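Local atomic coordinates of aminopeptidase N family protein (PDB entry 4FGM), a protein that is probably a zinc-dependent aminopeptidase of the M61 family, hydrolysing peptides at a metal site and carrying a PDZ-like domain besides. Residues R484-K492 and N502-Y510; L330-E341 and K568-E576. All coordinates share one frame; numbering follows the deposited sequence.

Contact 1: R484-K492 and N502-Y510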
ATOM      1  N   ARG A 484     -20.306  25.797   9.057  1.00 59.28           N
ATOM      2  CA  ARG A 484     -20.303  27.133   8.480  1.00 65.37           C
ATOM      3  C   ARG A 484     -18.878  27.673   8.430  1.00 57.23           C
ATOM      4  O   ARG A 484     -18.537  28.480   7.565  1.00 62.26           O
ATOM      5  CB  ARG A 484     -21.185  28.063   9.308  1.00 80.02           C
ATOM      6  CG  ARG A 484     -22.209  28.849   8.483  1.00 94.51           C
ATOM      7  CD  ARG A 484     -23.636  28.500   8.892  1.00104.81           C
ATOM      8  NE  ARG A 484     -23.689  27.943  10.244  1.00109.79           N
ATOM      9  CZ  ARG A 484     -24.805  27.530  10.839  1.00108.25           C
ATOM     10  NH1 ARG A 484     -25.977  27.646  10.223  1.00108.18           N
ATOM     11  NH2 ARG A 484     -24.747  26.953  12.030  1.00105.41           N
ATOM     12  N   VAL A 485     -18.046  27.234   9.367  1.00 53.84           N
ATOM     13  CA  VAL A 485     -16.647  27.674   9.391  1.00 55.12           C
ATOM     14  C   VAL A 485     -15.731  26.505   9.724  1.00 55.12           C
ATOM     15  O   VAL A 485     -16.193  25.462  10.213  1.00 58.46           O
ATOM     16  CB  VAL A 485     -16.396  28.757  10.478  1.00 42.77           C
ATOM     17  CG1 VAL A 485     -17.327  29.928  10.261  1.00 38.76           C
ATOM     18  CG2 VAL A 485     -16.627  28.158  11.880  1.00 37.63           C
ATOM     19  N   ASN A 486     -14.448  26.646   9.401  1.00 54.96           N
ATOM     20  CA  ASN A 486     -13.476  25.617   9.754  1.00 49.33           C
ATOM     21  C   ASN A 486     -12.063  26.179   9.768  1.00 45.49           C
ATOM     22  O   ASN A 486     -11.783  27.241   9.215  1.00 44.09           O
ATOM     23  CB  ASN A 486     -13.569  24.367   8.857  1.00 50.46           C
ATOM     24  CG  ASN A 486     -13.099  24.599   7.448  1.00 55.85           C
ATOM     25  OD1 ASN A 486     -12.549  25.642   7.116  1.00 62.38           O
ATOM     26  ND2 ASN A 486     -13.310  23.605   6.604  1.00 61.74           N
ATOM     27  N   PHE A 487     -11.171  25.474  10.441  1.00 41.59           N
ATOM     28  CA  PHE A 487      -9.801  25.923  10.564  1.00 44.55           C
ATOM     29  C   PHE A 487      -9.018  25.925   9.283  1.00 44.25           C
ATOM     30  O   PHE A 487      -8.140  26.763   9.094  1.00 47.03           O
ATOM     31  CB  PHE A 487      -9.057  25.050  11.572  1.00 43.01           C
ATOM     32  CG  PHE A 487      -9.441  25.311  12.990  1.00 42.36           C
ATOM     33  CD1 PHE A 487      -8.989  26.448  13.641  1.00 40.64           C
ATOM     34  CD2 PHE A 487     -10.240  24.409  13.684  1.00 45.96           C
ATOM     35  CE1 PHE A 487      -9.333  26.686  14.964  1.00 47.29           C
ATOM     36  CE2 PHE A 487     -10.589  24.640  15.008  1.00 45.97           C
ATOM     37  CZ  PHE A 487     -10.132  25.775  15.649  1.00 46.84           C
ATOM     38  N   GLY A 488      -9.345  25.002   8.392  1.00 44.40           N
ATOM     39  CA  GLY A 488      -8.567  24.885   7.179  1.00 40.37           C
ATOM     40  C   GLY A 488      -7.313  24.180   7.683  1.00 44.25           C
ATOM     41  O   GLY A 488      -6.190  24.502   7.296  1.00 49.10           O
ATOM     42  N   ALA A 489      -7.528  23.219   8.580  1.00 42.00           N
ATOM     43  CA  ALA A 489      -6.450  22.452   9.184  1.00 47.38           C
ATOM     44  C   ALA A 489      -6.969  21.175   9.838  1.00 46.99           C
ATOM     45  O   ALA A 489      -8.039  21.165  10.449  1.00 46.03           O
ATOM     46  CB  ALA A 489      -5.726  23.309  10.232  1.00 40.52           C
ATOM     47  N   LYS A 490      -6.212  20.094   9.714  1.00 50.19           N
ATOM     48  CA  LYS A 490      -6.611  18.842  10.338  1.00 48.37           C
ATOM     49  C   LYS A 490      -6.072  18.831  11.766  1.00 43.81           C
ATOM     50  O   LYS A 490      -5.054  19.454  12.051  1.00 43.44           O
ATOM     51  CB  LYS A 490      -6.060  17.645   9.564  1.00 48.15           C
ATOM     52  CG  LYS A 490      -6.807  17.324   8.280  1.00 53.77           C
ATOM     53  CD  LYS A 490      -6.233  16.083   7.627  1.00 66.84           C
ATOM     54  CE  LYS A 490      -6.278  14.896   8.576  1.00 81.04           C
ATOM     55  NZ  LYS A 490      -5.588  13.707   8.009  1.00 87.36           N
ATOM     56  N   TYR A 491      -6.757  18.130  12.662  1.00 39.23           N
ATOM     57  CA  TYR A 491      -6.320  18.069  14.042  1.00 38.11           C
ATOM     58  C   TYR A 491      -6.801  16.821  14.753  1.00 45.03           C
ATOM     59  O   TYR A 491      -7.729  16.147  14.305  1.00 45.82           O
ATOM     60  CB  TYR A 491      -6.799  19.312  14.794  1.00 38.87           C
ATOM     61  CG  TYR A 491      -8.298  19.520  14.796  1.00 39.43           C
ATOM     62  CD1 TYR A 491      -9.117  18.870  15.724  1.00 44.23           C
ATOM     63  CD2 TYR A 491      -8.905  20.355  13.856  1.00 43.11           C
ATOM     64  CE1 TYR A 491     -10.508  19.048  15.711  1.00 42.92           C
ATOM     65  CE2 TYR A 491     -10.287  20.537  13.833  1.00 41.99           C
ATOM     66  CZ  TYR A 491     -11.082  19.885  14.759  1.00 43.95           C
ATOM     67  OH  TYR A 491     -12.445  20.074  14.734  1.00 50.04           O
ATOM     68  N   LYS A 492      -6.142  16.523  15.864  1.00 46.53           N
ATOM     69  CA  LYS A 492      -6.475  15.383  16.699  1.00 49.98           C
ATOM     70  C   LYS A 492      -6.959  15.973  18.024  1.00 47.54           C
ATOM     71  O   LYS A 492      -6.172  16.562  18.775  1.00 43.42           O
ATOM     72  CB  LYS A 492      -5.228  14.512  16.906  1.00 60.73           C
ATOM     73  CG  LYS A 492      -5.337  13.469  18.005  1.00 70.96           C
ATOM     74  CD  LYS A 492      -6.540  12.570  17.820  1.00 82.37           C
ATOM     75  CE  LYS A 492      -6.654  11.587  18.975  1.00 88.64           C
ATOM     76  NZ  LYS A 492      -8.073  11.215  19.238  1.00 86.99           N
ATOM     77  N   ASN A 502      -2.195  19.154  10.106  1.00 41.49           N
ATOM     78  CA  ASN A 502      -1.881  19.810   8.835  1.00 40.70           C
ATOM     79  C   ASN A 502      -2.543  21.180   8.750  1.00 37.92           C
ATOM     80  O   ASN A 502      -3.672  21.357   9.211  1.00 36.64           O
ATOM     81  CB  ASN A 502      -2.392  18.989   7.647  1.00 44.17           C
ATOM     82  CG  ASN A 502      -2.096  17.518   7.781  1.00 54.15           C
ATOM     83  OD1 ASN A 502      -2.828  16.783   8.445  1.00 62.26           O
ATOM     84  ND2 ASN A 502      -1.009  17.076   7.160  1.00 48.53           N
ATOM     85  N   VAL A 503      -1.853  22.150   8.166  1.00 37.15           N
ATOM     86  CA  VAL A 503      -2.451  23.465   8.002  1.00 35.62           C
ATOM     87  C   VAL A 503      -2.486  23.758   6.504  1.00 43.27           C
ATOM     88  O   VAL A 503      -1.441  23.797   5.849  1.00 43.58           O
ATOM     89  CB  VAL A 503      -1.657  24.551   8.743  1.00 37.51           C
ATOM     90  CG1 VAL A 503      -2.258  25.933   8.441  1.00 30.85           C
ATOM     91  CG2 VAL A 503      -1.690  24.279  10.255  1.00 30.06           C
ATOM     92  N   TYR A 504      -3.693  23.933   5.967  1.00 37.41           N
ATOM     93  CA  TYR A 504      -3.875  24.194   4.542  1.00 35.96           C
ATOM     94  C   TYR A 504      -3.545  25.620   4.169  1.00 40.04           C
ATOM     95  O   TYR A 504      -4.052  26.576   4.760  1.00 45.53           O
ATOM     96  CB  TYR A 504      -5.311  23.862   4.122  1.00 34.81           C
ATOM     97  CG  TYR A 504      -5.607  22.385   4.218  1.00 42.94           C
ATOM     98  CD1 TYR A 504      -5.165  21.498   3.239  1.00 51.73           C
ATOM     99  CD2 TYR A 504      -6.300  21.869   5.307  1.00 46.84           C
ATOM    100  CE1 TYR A 504      -5.410  20.125   3.343  1.00 51.82           C
ATOM    101  CE2 TYR A 504      -6.550  20.506   5.424  1.00 48.58           C
ATOM    102  CZ  TYR A 504      -6.102  19.640   4.439  1.00 53.75           C
ATOM    103  OH  TYR A 504      -6.349  18.294   4.555  1.00 57.26           O
ATOM    104  N   HIS A 505      -2.691  25.745   3.162  1.00 39.58           N
ATOM    105  CA  HIS A 505      -2.243  27.036   2.673  1.00 43.62           C
ATOM    106  C   HIS A 505      -3.364  28.035   2.391  1.00 43.35           C
ATOM    107  O   HIS A 505      -4.400  27.682   1.838  1.00 40.97           O
ATOM    108  CB  HIS A 505      -1.425  26.839   1.405  1.00 44.17           C
ATOM    109  CG  HIS A 505      -0.764  28.088   0.923  1.00 48.86           C
ATOM    110  ND1 HIS A 505       0.265  28.690   1.609  1.00 55.49           N
ATOM    111  CD2 HIS A 505      -0.995  28.855  -0.168  1.00 54.42           C
ATOM    112  CE1 HIS A 505       0.643  29.779   0.961  1.00 58.80           C
ATOM    113  NE2 HIS A 505      -0.106  29.901  -0.119  1.00 58.31           N
ATOM    114  N   ASP A 506      -3.133  29.284   2.782  1.00 45.73           N
ATOM    115  CA  ASP A 506      -4.070  30.383   2.557  1.00 53.49           C
ATOM    116  C   ASP A 506      -5.447  30.292   3.219  1.00 52.97           C
ATOM    117  O   ASP A 506      -6.342  31.056   2.879  1.00 57.03           O
ATOM    118  CB  ASP A 506      -4.242  30.606   1.049  1.00 56.95           C
ATOM    119  CG  ASP A 506      -4.696  32.013   0.718  1.00 60.32           C
ATOM    120  OD1 ASP A 506      -4.087  32.964   1.243  1.00 65.01           O
ATOM    121  OD2 ASP A 506      -5.651  32.171  -0.071  1.00 58.80           O
ATOM    122  N   GLU A 507      -5.627  29.374   4.161  1.00 47.70           N
ATOM    123  CA  GLU A 507      -6.920  29.268   4.831  1.00 43.92           C
ATOM    124  C   GLU A 507      -6.903  29.861   6.255  1.00 44.68           C
ATOM    125  O   GLU A 507      -5.901  30.450   6.669  1.00 43.15           O
ATOM    126  CB  GLU A 507      -7.401  27.811   4.797  1.00 44.37           C
ATOM    127  CG  GLU A 507      -7.758  27.383   3.367  1.00 45.31           C
ATOM    128  CD  GLU A 507      -8.391  26.004   3.271  1.00 52.15           C
ATOM    129  OE1 GLU A 507      -9.014  25.556   4.253  1.00 52.25           O
ATOM    130  OE2 GLU A 507      -8.282  25.377   2.194  1.00 55.76           O
ATOM    131  N   SER A 508      -8.001  29.719   6.995  1.00 41.24           N
ATOM    132  CA  SER A 508      -8.113  30.306   8.341  1.00 40.99           C
ATOM    133  C   SER A 508      -6.946  30.118   9.318  1.00 40.69           C
ATOM    134  O   SER A 508      -6.363  31.093   9.786  1.00 41.20           O
ATOM    135  CB  SER A 508      -9.413  29.841   8.999  1.00 41.69           C
ATOM    136  OG  SER A 508     -10.525  30.236   8.211  1.00 43.81           O
ATOM    137  N   ALA A 509      -6.617  28.872   9.636  1.00 31.26           N
ATOM    138  CA  ALA A 509      -5.522  28.585  10.553  1.00 34.16           C
ATOM    139  C   ALA A 509      -4.237  29.228  10.051  1.00 36.84           C
ATOM    140  O   ALA A 509      -3.463  29.821  10.811  1.00 35.76           O
ATOM    141  CB  ALA A 509      -5.335  27.084  10.673  1.00 31.25           C
ATOM    142  N   TYR A 510      -4.020  29.110   8.753  1.00 33.79           N
ATOM    143  CA  TYR A 510      -2.836  29.653   8.125  1.00 34.97           C
ATOM    144  C   TYR A 510      -2.640  31.145   8.378  1.00 43.03           C
ATOM    145  O   TYR A 510      -1.538  31.593   8.707  1.00 38.29           O
ATOM    146  CB  TYR A 510      -2.915  29.370   6.631  1.00 39.60           C
ATOM    147  CG  TYR A 510      -1.905  30.115   5.815  1.00 43.05           C
ATOM    148  CD1 TYR A 510      -2.201  31.364   5.280  1.00 43.43           C
ATOM    149  CD2 TYR A 510      -0.650  29.573   5.573  1.00 37.68           C
ATOM    150  CE1 TYR A 510      -1.269  32.051   4.516  1.00 42.76           C
ATOM    151  CE2 TYR A 510       0.289  30.248   4.815  1.00 41.16           C
ATOM    152  CZ  TYR A 510      -0.026  31.489   4.285  1.00 49.29           C
ATOM    153  OH  TYR A 510       0.885  32.153   3.498  1.00 49.63           O
TER
HETATM  154  O   HOH W   1     -10.777  28.130   6.634  1.00 38.18           O
HETATM  155  O   HOH W   2      -5.227  27.159   7.312  1.00 38.37           O
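The open end of a β-hairpin in the PDZ-like domain, strands 489-494 and 497-503, is closed here, where Ala489 faces Val503; a loop enters the first strand, and the second leaves by a type II turn, Tyr504 to Glu507, into helix 508-512. The two form a non-hydrogen-bonded antiparallel pair. Next to it Lys490 N donates to Asn502 O at 2.9 Å, while the return bond from Asn502 N to Lys490 O is weak. On that pair the side chains run side by side, and Asn502 OD1 sits 3.5 Å from Lys490 CB.

Beyond the strands, Gly488 O accepts from Tyr504 N, and a water lies within hydrogen-bonding distance of Gly488 O and Tyr504 O while accepting from Tyr510 N. The edge of the Tyr504 ring abuts the same peptide, with CD2 3.3 Å from Gly488 O. The helix 508-512 is tied in by Ala509 N, which donates to Phe487 O at 2.7 Å in the carbonyl plane. Ala509 CB lies 3.8 Å from Ala489 CB.

Glu507, the N-cap residue, reaches across with an extended chain and pairs with Arg342. Gly488 has a positive phi, and its CA lies 3.0 Å from Glu507 OE1.

Contact 2: L330-E341 and K568-E576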
ATOM      1  N   LEU A 330     -19.901   4.484  -4.319  1.00 46.21           N
ATOM      2  CA  LEU A 330     -19.854   5.914  -4.626  1.00 49.21           C
ATOM      3  C   LEU A 330     -19.368   6.763  -3.459  1.00 50.84           C
ATOM      4  O   LEU A 330     -18.841   7.856  -3.664  1.00 49.72           O
ATOM      5  CB  LEU A 330     -21.221   6.413  -5.121  1.00 48.52           C
ATOM      6  CG  LEU A 330     -21.582   6.046  -6.570  1.00 50.48           C
ATOM      7  CD1 LEU A 330     -22.954   6.609  -6.908  1.00 51.07           C
ATOM      8  CD2 LEU A 330     -20.536   6.604  -7.535  1.00 44.69           C
ATOM      9  N   LYS A 331     -19.548   6.270  -2.239  1.00 50.45           N
ATOM     10  CA  LYS A 331     -19.068   7.004  -1.081  1.00 54.78           C
ATOM     11  C   LYS A 331     -17.544   6.933  -1.153  1.00 55.21           C
ATOM     12  O   LYS A 331     -16.852   7.934  -0.960  1.00 54.66           O
ATOM     13  CB  LYS A 331     -19.554   6.372   0.224  1.00 66.20           C
ATOM     14  CG  LYS A 331     -18.937   7.021   1.460  1.00 77.40           C
ATOM     15  CD  LYS A 331     -19.176   6.191   2.711  1.00 90.62           C
ATOM     16  CE  LYS A 331     -18.324   6.689   3.870  1.00 97.64           C
ATOM     17  NZ  LYS A 331     -18.490   5.845   5.093  1.00 97.99           N
ATOM     18  N   LEU A 332     -17.030   5.743  -1.454  1.00 46.11           N
ATOM     19  CA  LEU A 332     -15.591   5.542  -1.573  1.00 46.76           C
ATOM     20  C   LEU A 332     -15.030   6.404  -2.700  1.00 46.92           C
ATOM     21  O   LEU A 332     -13.920   6.933  -2.594  1.00 54.52           O
ATOM     22  CB  LEU A 332     -15.276   4.065  -1.846  1.00 45.93           C
ATOM     23  CG  LEU A 332     -15.511   3.076  -0.696  1.00 46.30           C
ATOM     24  CD1 LEU A 332     -15.359   1.641  -1.197  1.00 40.93           C
ATOM     25  CD2 LEU A 332     -14.534   3.365   0.439  1.00 36.07           C
ATOM     26  N   LEU A 333     -15.800   6.545  -3.779  1.00 42.01           N
ATOM     27  CA  LEU A 333     -15.374   7.344  -4.925  1.00 45.35           C
ATOM     28  C   LEU A 333     -15.317   8.814  -4.532  1.00 46.40           C
ATOM     29  O   LEU A 333     -14.359   9.522  -4.847  1.00 47.25           O
ATOM     30  CB  LEU A 333     -16.345   7.172  -6.096  1.00 51.44           C
ATOM     31  CG  LEU A 333     -15.726   6.974  -7.485  1.00 60.49           C
ATOM     32  CD1 LEU A 333     -16.819   7.080  -8.545  1.00 57.46           C
ATOM     33  CD2 LEU A 333     -14.644   8.005  -7.734  1.00 61.84           C
ATOM     34  N   GLY A 334     -16.356   9.271  -3.847  1.00 46.39           N
ATOM     35  CA  GLY A 334     -16.390  10.651  -3.403  1.00 51.50           C
ATOM     36  C   GLY A 334     -15.256  10.935  -2.440  1.00 53.67           C
ATOM     37  O   GLY A 334     -14.697  12.031  -2.451  1.00 57.21           O
ATOM     38  N   ASP A 335     -14.903   9.951  -1.613  1.00 50.17           N
ATOM     39  CA  ASP A 335     -13.805  10.123  -0.660  1.00 58.54           C
ATOM     40  C   ASP A 335     -12.541  10.449  -1.442  1.00 55.84           C
ATOM     41  O   ASP A 335     -11.869  11.440  -1.175  1.00 51.02           O
ATOM     42  CB  ASP A 335     -13.562   8.841   0.160  1.00 68.35           C
ATOM     43  CG  ASP A 335     -14.545   8.673   1.315  1.00 78.79           C
ATOM     44  OD1 ASP A 335     -15.350   9.594   1.567  1.00 77.54           O
ATOM     45  OD2 ASP A 335     -14.507   7.610   1.980  1.00 83.07           O
ATOM     46  N   THR A 336     -12.237   9.600  -2.419  1.00 51.92           N
ATOM     47  CA  THR A 336     -11.060   9.772  -3.259  1.00 50.81           C
ATOM     48  C   THR A 336     -11.098  11.120  -3.965  1.00 54.87           C
ATOM     49  O   THR A 336     -10.103  11.850  -4.000  1.00 51.78           O
ATOM     50  CB  THR A 336     -10.968   8.666  -4.333  1.00 52.86           C
ATOM     51  OG1 THR A 336     -10.881   7.382  -3.704  1.00 54.97           O
ATOM     52  CG2 THR A 336      -9.746   8.878  -5.210  1.00 49.48           C
ATOM     53  N   LEU A 337     -12.254  11.445  -4.532  1.00 60.12           N
ATOM     54  CA  LEU A 337     -12.408  12.704  -5.243  1.00 54.56           C
ATOM     55  C   LEU A 337     -12.129  13.873  -4.303  1.00 54.96           C
ATOM     56  O   LEU A 337     -11.366  14.781  -4.635  1.00 55.23           O
ATOM     57  CB  LEU A 337     -13.820  12.809  -5.827  1.00 57.36           C
ATOM     58  CG  LEU A 337     -14.076  13.961  -6.802  1.00 62.45           C
ATOM     59  CD1 LEU A 337     -12.988  13.996  -7.859  1.00 60.85           C
ATOM     60  CD2 LEU A 337     -15.442  13.788  -7.444  1.00 65.70           C
ATOM     61  N   SER A 338     -12.732  13.831  -3.121  1.00 54.13           N
ATOM     62  CA  SER A 338     -12.557  14.886  -2.128  1.00 59.16           C
ATOM     63  C   SER A 338     -11.106  15.066  -1.687  1.00 60.30           C
ATOM     64  O   SER A 338     -10.642  16.188  -1.497  1.00 57.96           O
ATOM     65  CB  SER A 338     -13.424  14.602  -0.902  1.00 58.66           C
ATOM     66  OG  SER A 338     -14.783  14.468  -1.267  1.00 62.61           O
ATOM     67  N   ARG A 339     -10.386  13.965  -1.524  1.00 55.64           N
ATOM     68  CA  ARG A 339      -8.998  14.048  -1.093  1.00 59.39           C
ATOM     69  C   ARG A 339      -8.099  14.710  -2.131  1.00 56.72           C
ATOM     70  O   ARG A 339      -7.251  15.529  -1.790  1.00 59.38           O
ATOM     71  CB  ARG A 339      -8.460  12.657  -0.746  1.00 66.04           C
ATOM     72  CG  ARG A 339      -9.198  11.975   0.402  1.00 75.16           C
ATOM     73  CD  ARG A 339      -8.401  10.794   0.926  1.00 79.03           C
ATOM     74  NE  ARG A 339      -8.057   9.855  -0.139  1.00 89.06           N
ATOM     75  CZ  ARG A 339      -8.765   8.771  -0.447  1.00 88.67           C
ATOM     76  NH1 ARG A 339      -9.866   8.478   0.235  1.00 89.96           N
ATOM     77  NH2 ARG A 339      -8.371   7.980  -1.438  1.00 80.36           N
ATOM     78  N   VAL A 340      -8.279  14.360  -3.398  1.00 50.58           N
ATOM     79  CA  VAL A 340      -7.456  14.945  -4.445  1.00 48.04           C
ATOM     80  C   VAL A 340      -7.706  16.444  -4.562  1.00 49.23           C
ATOM     81  O   VAL A 340      -6.762  17.227  -4.675  1.00 48.03           O
ATOM     82  CB  VAL A 340      -7.739  14.290  -5.820  1.00 52.96           C
ATOM     83  CG1 VAL A 340      -6.960  15.005  -6.911  1.00 49.04           C
ATOM     84  CG2 VAL A 340      -7.356  12.819  -5.780  1.00 50.69           C
ATOM     85  N   GLU A 341      -8.979  16.832  -4.512  1.00 47.94           N
ATOM     86  CA  GLU A 341      -9.374  18.232  -4.646  1.00 48.18           C
ATOM     87  C   GLU A 341      -9.172  19.117  -3.418  1.00 54.83           C
ATOM     88  O   GLU A 341      -9.237  20.342  -3.522  1.00 51.82           O
ATOM     89  CB  GLU A 341     -10.841  18.313  -5.073  1.00 51.34           C
ATOM     90  CG  GLU A 341     -11.148  17.678  -6.424  1.00 60.30           C
ATOM     91  CD  GLU A 341     -10.248  18.193  -7.535  1.00 66.61           C
ATOM     92  OE1 GLU A 341      -9.974  19.411  -7.567  1.00 66.35           O
ATOM     93  OE2 GLU A 341      -9.822  17.378  -8.381  1.00 71.03           O
ATOM     94  N   LYS A 568     -15.795  24.037  -0.008  1.00 67.08           N
ATOM     95  CA  LYS A 568     -16.815  23.012  -0.186  1.00 70.07           C
ATOM     96  C   LYS A 568     -15.990  21.850  -0.737  1.00 65.31           C
ATOM     97  O   LYS A 568     -15.990  21.564  -1.937  1.00 62.34           O
ATOM     98  CB  LYS A 568     -17.881  23.492  -1.181  1.00 74.41           C
ATOM     99  CG  LYS A 568     -18.921  24.426  -0.550  1.00 73.79           C
ATOM    100  CD  LYS A 568     -19.669  25.256  -1.589  1.00 76.96           C
ATOM    101  CE  LYS A 568     -20.700  26.182  -0.945  1.00 81.39           C
ATOM    102  NZ  LYS A 568     -21.931  25.461  -0.512  1.00 83.80           N
ATOM    103  N   SER A 569     -15.267  21.210   0.182  1.00 63.28           N
ATOM    104  CA  SER A 569     -14.351  20.112  -0.101  1.00 63.37           C
ATOM    105  C   SER A 569     -14.913  18.690  -0.127  1.00 62.22           C
ATOM    106  O   SER A 569     -14.254  17.778  -0.622  1.00 61.78           O
ATOM    107  CB  SER A 569     -13.184  20.179   0.892  1.00 63.02           C
ATOM    108  OG  SER A 569     -13.655  20.202   2.232  1.00 62.98           O
ATOM    109  N   SER A 570     -16.102  18.482   0.422  1.00 62.98           N
ATOM    110  CA  SER A 570     -16.696  17.151   0.395  1.00 65.29           C
ATOM    111  C   SER A 570     -17.439  16.939  -0.923  1.00 60.08           C
ATOM    112  O   SER A 570     -18.433  17.609  -1.193  1.00 62.67           O
ATOM    113  CB  SER A 570     -17.672  16.960   1.561  1.00 74.91           C
ATOM    114  OG  SER A 570     -16.998  16.577   2.749  1.00 81.27           O
ATOM    115  N   TYR A 571     -16.943  16.028  -1.753  1.00 51.61           N
ATOM    116  CA  TYR A 571     -17.602  15.729  -3.017  1.00 56.23           C
ATOM    117  C   TYR A 571     -18.518  14.528  -2.780  1.00 57.71           C
ATOM    118  O   TYR A 571     -18.054  13.396  -2.657  1.00 66.06           O
ATOM    119  CB  TYR A 571     -16.572  15.406  -4.114  1.00 59.33           C
ATOM    120  CG  TYR A 571     -15.846  16.621  -4.657  1.00 64.84           C
ATOM    121  CD1 TYR A 571     -15.068  17.426  -3.821  1.00 67.28           C
ATOM    122  CD2 TYR A 571     -15.965  16.988  -6.001  1.00 66.25           C
ATOM    123  CE1 TYR A 571     -14.430  18.571  -4.308  1.00 70.07           C
ATOM    124  CE2 TYR A 571     -15.330  18.128  -6.498  1.00 66.97           C
ATOM    125  CZ  TYR A 571     -14.567  18.916  -5.644  1.00 73.45           C
ATOM    126  OH  TYR A 571     -13.956  20.059  -6.115  1.00 73.85           O
ATOM    127  N   VAL A 572     -19.819  14.783  -2.696  1.00 51.78           N
ATOM    128  CA  VAL A 572     -20.788  13.719  -2.472  1.00 52.47           C
ATOM    129  C   VAL A 572     -21.355  13.239  -3.812  1.00 56.88           C
ATOM    130  O   VAL A 572     -21.868  14.034  -4.605  1.00 54.76           O
ATOM    131  CB  VAL A 572     -21.933  14.212  -1.555  1.00 58.94           C
ATOM    132  CG1 VAL A 572     -23.001  13.132  -1.403  1.00 57.00           C
ATOM    133  CG2 VAL A 572     -21.368  14.587  -0.193  1.00 50.99           C
ATOM    134  N   LEU A 573     -21.244  11.936  -4.059  1.00 55.93           N
ATOM    135  CA  LEU A 573     -21.724  11.341  -5.302  1.00 56.12           C
ATOM    136  C   LEU A 573     -22.963  10.484  -5.115  1.00 64.06           C
ATOM    137  O   LEU A 573     -23.050   9.693  -4.176  1.00 63.43           O
ATOM    138  CB  LEU A 573     -20.622  10.494  -5.939  1.00 57.13           C
ATOM    139  CG  LEU A 573     -19.705  11.193  -6.945  1.00 58.80           C
ATOM    140  CD1 LEU A 573     -19.210  12.505  -6.383  1.00 55.85           C
ATOM    141  CD2 LEU A 573     -18.543  10.277  -7.290  1.00 59.30           C
ATOM    142  N   SER A 574     -23.915  10.647  -6.025  1.00 69.40           N
ATOM    143  CA  SER A 574     -25.161   9.892  -5.985  1.00 70.91           C
ATOM    144  C   SER A 574     -25.702   9.633  -7.389  1.00 70.16           C
ATOM    145  O   SER A 574     -25.499  10.425  -8.313  1.00 67.02           O
ATOM    146  CB  SER A 574     -26.208  10.645  -5.163  1.00 69.83           C
ATOM    147  OG  SER A 574     -26.371  11.967  -5.644  1.00 73.83           O
ATOM    148  N   VAL A 575     -26.378   8.502  -7.547  1.00 72.24           N
ATOM    149  CA  VAL A 575     -26.962   8.144  -8.827  1.00 75.02           C
ATOM    150  C   VAL A 575     -28.378   8.711  -8.867  1.00 78.05           C
ATOM    151  O   VAL A 575     -29.211   8.380  -8.027  1.00 78.38           O
ATOM    152  CB  VAL A 575     -26.988   6.603  -9.012  1.00 77.27           C
ATOM    153  CG1 VAL A 575     -27.290   5.927  -7.694  1.00 80.64           C
ATOM    154  CG2 VAL A 575     -28.032   6.218 -10.048  1.00 81.64           C
ATOM    155  N   GLU A 576     -28.636   9.586  -9.833  1.00 79.82           N
ATOM    156  CA  GLU A 576     -29.950  10.203  -9.978  1.00 84.59           C
ATOM    157  C   GLU A 576     -30.668   9.738 -11.247  1.00 76.81           C
ATOM    158  O   GLU A 576     -31.883   9.883 -11.364  1.00 72.69           O
ATOM    159  CB  GLU A 576     -29.812  11.729  -9.978  1.00 93.98           C
ATOM    160  CG  GLU A 576     -29.631  12.359  -8.595  1.00106.07           C
ATOM    161  CD  GLU A 576     -30.946  12.530  -7.846  1.00115.27           C
ATOM    162  OE1 GLU A 576     -31.909  13.052  -8.448  1.00118.42           O
ATOM    163  OE2 GLU A 576     -31.016  12.156  -6.655  1.00115.97           O
TER
HETATM  164  O   HOH W   3     -11.764  18.496  -1.432  1.00 55.85           O
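The ring of Tyr571 packs against two side chains of helix 326-342, Leu337 and Glu341, crossing each at about a right angle. Leu337 offers a methyl, CD2, which comes within 3.5 Å of Tyr571 CD2. Farther along the ring, Glu341 uses its aliphatic CB and CG instead of its carboxylate, CB standing 3.7 Å from Tyr571 CE1, while its OE1 bonds to Ser449. With CG turned anti to the carbonyl carbon (chi1 -75°), the tyrosine ring runs along the helix toward its C-terminal end, and the hydroxyl reaches a weak bond with Lys465.

At the backbone of the same residue, Ser338 provides the one direct hydrogen bond between the segments: Tyr571 N donates to Ser338 OG at 2.7 Å, almost straight at 169°. Gly334 O and Gly475 O both lie near that hydroxyl and compete for its proton. A water adds a second link, donating to Ser338 O and to Ser569 O.

An alanine in place of Tyr571 could still donate its backbone N-H to Ser338, but would probably leave a gap beside Leu337 CD2 and the Glu341 methylenes and take the weak partner from Lys465.

Leu573 continues the apolar seam, its CD2 lying 3.8 Å from Leu333 CD1 and its CD1 near Leu337. Leu330 crosses it at about a right angle and extends CD1 to the backbone of Ser574 and Val575. Between these leucines and the tyrosine, Gly334 lets the strand come close, with its CA 3.3 Å from Tyr571 O, where a CB would probably clash.

Helix segment 330-341 and strand 570-575 run nearly antiparallel, at 154° with axes 6.9 Å apart. Strand 461-466 pairs with strand 570-575, and Leu385 and Leu382 of helix 378-394 pack on Leu333 and Leu337 of helix 326-342.

Overall arrangement
Contact 1 is nested along the chain inside the loop closed by contact 2, an order consistent with a PDZ-like domain inserted between two paired strands. The chain passes through strand 461-466, builds the PDZ-like domain with contact 1, and returns as strand 570-575 to pair with that strand and pack on the helix of contact 2. The two contacts do not touch: their centres are 20 Å apart and their nearest atoms about 6 Å. Arg342, just past segment 330-341, bridges them, making a cation-pi contact with Tyr504 and also touching Ser569. Both contacts lie away from the zinc site of His273, His277 and Glu307 and from the maleic acid pocket.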